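Local coordinates for Pre-mRNA-splicing factor SAD1 (Saccharomyces cerevisiae, PDB 4MSX), which promotes assembly of newly made U4 snRNA into the U4/U6 snRNP and is required for pre-mRNA splicing, although it is a catalytically inactive relative of ubiquitin-specific proteases, at residues Leu325-Phe330 and Phe377-Phe382. Numbering follows the deposited sequence.
Sequences LDLPEF and FHFNRF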
ATOM      1  N   LEU A 325      -3.548   2.764 -21.133  1.00 27.91           N
ATOM      2  CA  LEU A 325      -2.902   3.237 -22.359  1.00 34.08           C
ATOM      3  C   LEU A 325      -2.474   1.979 -23.137  1.00 37.36           C
ATOM      4  O   LEU A 325      -1.721   1.156 -22.635  1.00 29.72           O
ATOM      5  CB  LEU A 325      -1.678   4.082 -22.003  1.00 31.17           C
ATOM      6  CG  LEU A 325      -2.000   5.329 -21.151  1.00 34.76           C
ATOM      7  CD1 LEU A 325      -0.765   6.168 -20.812  1.00 35.25           C
ATOM      8  CD2 LEU A 325      -3.091   6.195 -21.838  1.00 32.24           C
ATOM      9  N   ASP A 326      -3.022   1.785 -24.324  1.00 34.61           N
ATOM     10  CA  ASP A 326      -2.665   0.630 -25.148  1.00 35.77           C
ATOM     11  C   ASP A 326      -1.307   0.841 -25.821  1.00 31.75           C
ATOM     12  O   ASP A 326      -1.034   1.896 -26.291  1.00 35.24           O
ATOM     13  CB  ASP A 326      -3.732   0.394 -26.216  1.00 45.25           C
ATOM     14  CG  ASP A 326      -5.068  -0.076 -25.625  1.00 58.33           C
ATOM     15  OD1 ASP A 326      -5.080  -1.009 -24.767  1.00 53.56           O
ATOM     16  OD2 ASP A 326      -6.104   0.524 -26.001  1.00 74.76           O
ATOM     17  N   LEU A 327      -0.494  -0.201 -25.909  1.00 31.94           N
ATOM     18  CA  LEU A 327       0.824  -0.069 -26.462  1.00 27.02           C
ATOM     19  C   LEU A 327       0.801  -0.535 -27.925  1.00 34.30           C
ATOM     20  O   LEU A 327      -0.028  -1.345 -28.323  1.00 33.27           O
ATOM     21  CB  LEU A 327       1.802  -0.945 -25.694  1.00 29.91           C
ATOM     22  CG  LEU A 327       1.886  -0.497 -24.194  1.00 31.22           C
ATOM     23  CD1 LEU A 327       2.663  -1.553 -23.406  1.00 28.66           C
ATOM     24  CD2 LEU A 327       2.506   0.884 -24.040  1.00 31.87           C
ATOM     25  N   PRO A 328       1.742  -0.050 -28.711  1.00 34.48           N
ATOM     26  CA  PRO A 328       1.726  -0.508 -30.108  1.00 35.29           C
ATOM     27  C   PRO A 328       1.932  -2.035 -30.210  1.00 42.71           C
ATOM     28  O   PRO A 328       2.601  -2.645 -29.350  1.00 34.29           O
ATOM     29  CB  PRO A 328       2.862   0.300 -30.760  1.00 38.71           C
ATOM     30  CG  PRO A 328       3.690   0.838 -29.657  1.00 41.81           C
ATOM     31  CD  PRO A 328       2.827   0.900 -28.411  1.00 37.33           C
ATOM     32  N   GLU A 329       1.361  -2.657 -31.251  1.00 39.63           N
ATOM     33  CA  GLU A 329       1.465  -4.112 -31.432  1.00 39.60           C
ATOM     34  C   GLU A 329       2.904  -4.621 -31.263  1.00 37.87           C
ATOM     35  O   GLU A 329       3.854  -3.983 -31.686  1.00 36.61           O
ATOM     36  CB  GLU A 329       0.916  -4.536 -32.806  1.00 53.50           C
ATOM     37  CG  GLU A 329       0.258  -5.905 -32.736  1.00 74.78           C
ATOM     38  CD  GLU A 329      -0.271  -6.378 -34.077  1.00105.49           C
ATOM     39  OE1 GLU A 329      -0.605  -5.523 -34.930  1.00104.69           O
ATOM     40  OE2 GLU A 329      -0.348  -7.611 -34.279  1.00108.14           O
ATOM     41  N   PHE A 330       3.060  -5.741 -30.569  1.00 41.74           N
ATOM     42  CA  PHE A 330       4.396  -6.195 -30.189  1.00 44.01           C
ATOM     43  C   PHE A 330       4.518  -7.668 -30.507  1.00 41.48           C
ATOM     44  O   PHE A 330       3.635  -8.475 -30.147  1.00 41.41           O
ATOM     45  CB  PHE A 330       4.638  -5.986 -28.677  1.00 39.07           C
ATOM     46  CG  PHE A 330       5.999  -6.477 -28.186  1.00 33.89           C
ATOM     47  CD1 PHE A 330       7.112  -5.651 -28.299  1.00 34.63           C
ATOM     48  CD2 PHE A 330       6.156  -7.756 -27.623  1.00 33.87           C
ATOM     49  CE1 PHE A 330       8.365  -6.090 -27.867  1.00 38.12           C
ATOM     50  CE2 PHE A 330       7.418  -8.201 -27.164  1.00 36.11           C
ATOM     51  CZ  PHE A 330       8.519  -7.356 -27.303  1.00 33.31           C
ATOM     52  N   PHE A 377      -2.077   5.856 -14.553  1.00 22.74           N
ATOM     53  CA  PHE A 377      -2.042   5.197 -15.858  1.00 23.45           C
ATOM     54  C   PHE A 377      -1.725   3.735 -15.656  1.00 26.03           C
ATOM     55  O   PHE A 377      -0.935   3.378 -14.785  1.00 25.49           O
ATOM     56  CB  PHE A 377      -0.886   5.719 -16.707  1.00 24.15           C
ATOM     57  CG  PHE A 377      -1.018   7.183 -17.093  1.00 26.03           C
ATOM     58  CD1 PHE A 377      -2.250   7.707 -17.454  1.00 30.53           C
ATOM     59  CD2 PHE A 377       0.101   7.998 -17.112  1.00 30.16           C
ATOM     60  CE1 PHE A 377      -2.378   9.056 -17.850  1.00 32.81           C
ATOM     61  CE2 PHE A 377      -0.014   9.372 -17.488  1.00 34.02           C
ATOM     62  CZ  PHE A 377      -1.242   9.887 -17.832  1.00 28.46           C
ATOM     63  N   HIS A 378      -2.257   2.930 -16.546  1.00 21.35           N
ATOM     64  CA  HIS A 378      -1.884   1.503 -16.625  1.00 25.47           C
ATOM     65  C   HIS A 378      -1.384   1.255 -18.062  1.00 25.66           C
ATOM     66  O   HIS A 378      -2.065   1.637 -19.021  1.00 27.54           O
ATOM     67  CB  HIS A 378      -3.138   0.675 -16.387  1.00 24.79           C
ATOM     68  CG  HIS A 378      -3.081  -0.729 -16.941  1.00 25.26           C
ATOM     69  ND1 HIS A 378      -4.055  -1.225 -17.783  1.00 27.21           N
ATOM     70  CD2 HIS A 378      -2.213  -1.748 -16.715  1.00 28.62           C
ATOM     71  CE1 HIS A 378      -3.772  -2.490 -18.080  1.00 28.14           C
ATOM     72  NE2 HIS A 378      -2.689  -2.844 -17.410  1.00 25.84           N
ATOM     73  N   PHE A 379      -0.235   0.609 -18.206  1.00 25.45           N
ATOM     74  CA  PHE A 379       0.292   0.267 -19.562  1.00 25.78           C
ATOM     75  C   PHE A 379      -0.120  -1.143 -19.854  1.00 27.55           C
ATOM     76  O   PHE A 379       0.192  -2.047 -19.085  1.00 28.31           O
ATOM     77  CB  PHE A 379       1.790   0.460 -19.593  1.00 23.87           C
ATOM     78  CG  PHE A 379       2.161   1.898 -19.302  1.00 26.87           C
ATOM     79  CD1 PHE A 379       2.128   2.861 -20.322  1.00 30.67           C
ATOM     80  CD2 PHE A 379       2.410   2.311 -18.008  1.00 26.39           C
ATOM     81  CE1 PHE A 379       2.405   4.221 -20.028  1.00 29.26           C
ATOM     82  CE2 PHE A 379       2.668   3.658 -17.697  1.00 28.07           C
ATOM     83  CZ  PHE A 379       2.673   4.606 -18.708  1.00 28.24           C
ATOM     84  N   ASN A 380      -0.830  -1.347 -20.962  1.00 26.68           N
ATOM     85  CA  ASN A 380      -1.516  -2.635 -21.122  1.00 26.43           C
ATOM     86  C   ASN A 380      -0.533  -3.702 -21.605  1.00 28.79           C
ATOM     87  O   ASN A 380      -0.483  -4.003 -22.789  1.00 30.54           O
ATOM     88  CB  ASN A 380      -2.655  -2.488 -22.109  1.00 31.64           C
ATOM     89  CG  ASN A 380      -3.539  -3.729 -22.139  1.00 43.23           C
ATOM     90  OD1 ASN A 380      -3.426  -4.592 -21.258  1.00 41.42           O
ATOM     91  ND2 ASN A 380      -4.409  -3.826 -23.132  1.00 40.24           N
ATOM     92  N   ARG A 381       0.243  -4.255 -20.692  1.00 26.22           N
ATOM     93  CA  ARG A 381       1.259  -5.268 -21.028  1.00 29.06           C
ATOM     94  C   ARG A 381       0.700  -6.653 -21.384  1.00 32.91           C
ATOM     95  O   ARG A 381       1.265  -7.364 -22.239  1.00 30.21           O
ATOM     96  CB  ARG A 381       2.167  -5.466 -19.818  1.00 29.95           C
ATOM     97  CG  ARG A 381       2.873  -4.163 -19.339  1.00 35.73           C
ATOM     98  CD  ARG A 381       4.029  -3.778 -20.298  1.00 23.04           C
ATOM     99  NE  ARG A 381       4.659  -2.497 -19.921  1.00 29.33           N
ATOM    100  CZ  ARG A 381       5.617  -1.915 -20.646  1.00 34.38           C
ATOM    101  NH1 ARG A 381       6.034  -2.472 -21.808  1.00 25.76           N
ATOM    102  NH2 ARG A 381       6.135  -0.785 -20.225  1.00 26.65           N
ATOM    103  N   PHE A 382      -0.357  -7.057 -20.683  1.00 28.52           N
ATOM    104  CA  PHE A 382      -0.800  -8.464 -20.714  1.00 30.11           C
ATOM    105  C   PHE A 382      -2.002  -8.761 -21.548  1.00 38.16           C
ATOM    106  O   PHE A 382      -3.072  -8.207 -21.348  1.00 36.62           O
ATOM    107  CB  PHE A 382      -1.197  -8.909 -19.307  1.00 31.47           C
ATOM    108  CG  PHE A 382      -0.063  -8.900 -18.348  1.00 38.43           C
ATOM    109  CD1 PHE A 382       1.115  -9.544 -18.660  1.00 33.84           C
ATOM    110  CD2 PHE A 382      -0.159  -8.223 -17.135  1.00 50.81           C
ATOM    111  CE1 PHE A 382       2.197  -9.538 -17.800  1.00 30.88           C
ATOM    112  CE2 PHE A 382       0.911  -8.211 -16.250  1.00 53.68           C
ATOM    113  CZ  PHE A 382       2.102  -8.855 -16.593  1.00 56.57           C
TER
HETATM  114  O   HOH W   1      -1.459  -2.901 -25.339  1.00 40.74           O
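Leu325 and Phe379 form a parallel beta bridge joining strand 323-325 to strand 374-379 in the mixed sheet of the ubiquitin-protease domain. Two backbone bonds frame it: Leu325 N gives a nearly straight bond to His378 O at 2.8 Å, and Asn380 N returns one to Leu325 O at 3.1 Å. Past the Asp326-Asn380 pair direct backbone bonding gives way to a water, which accepts from Leu327 N and donates to Asn380 O.

Leucine suits position 325 because a single methyl serves two rings. With CG anti to the carbonyl carbon (chi1 -60°), Leu325 CD1 sits over the flat face of Phe377, 4.1 Å from the ring centroid in a CH-pi contact, and also meets Phe379 CE1 at 3.8 Å. Leu327, by contrast, divides its work: CD2 lies at the edge that Phe379 offers, while Leu327 CD1 rests over one guanidinium face of Arg381, 3.8 Å from NH1. Bonds from Arg381 NE to Thr473 O and from NH1 to Thr396 O and Asn394 O help offset the cost of burial; NH2 is also hydrogen-bonded outside the two segments. Asn380 suits the more exposed side: its ND2 reaches Asp326 OD1 in a weak bond of 3.3 Å, while its backbone centres an inverse gamma turn.

Strand 472-480 pairs antiparallel with strand 374-379, while helix 347-350 and strand 397-399 pack against Leu327 and Phe379.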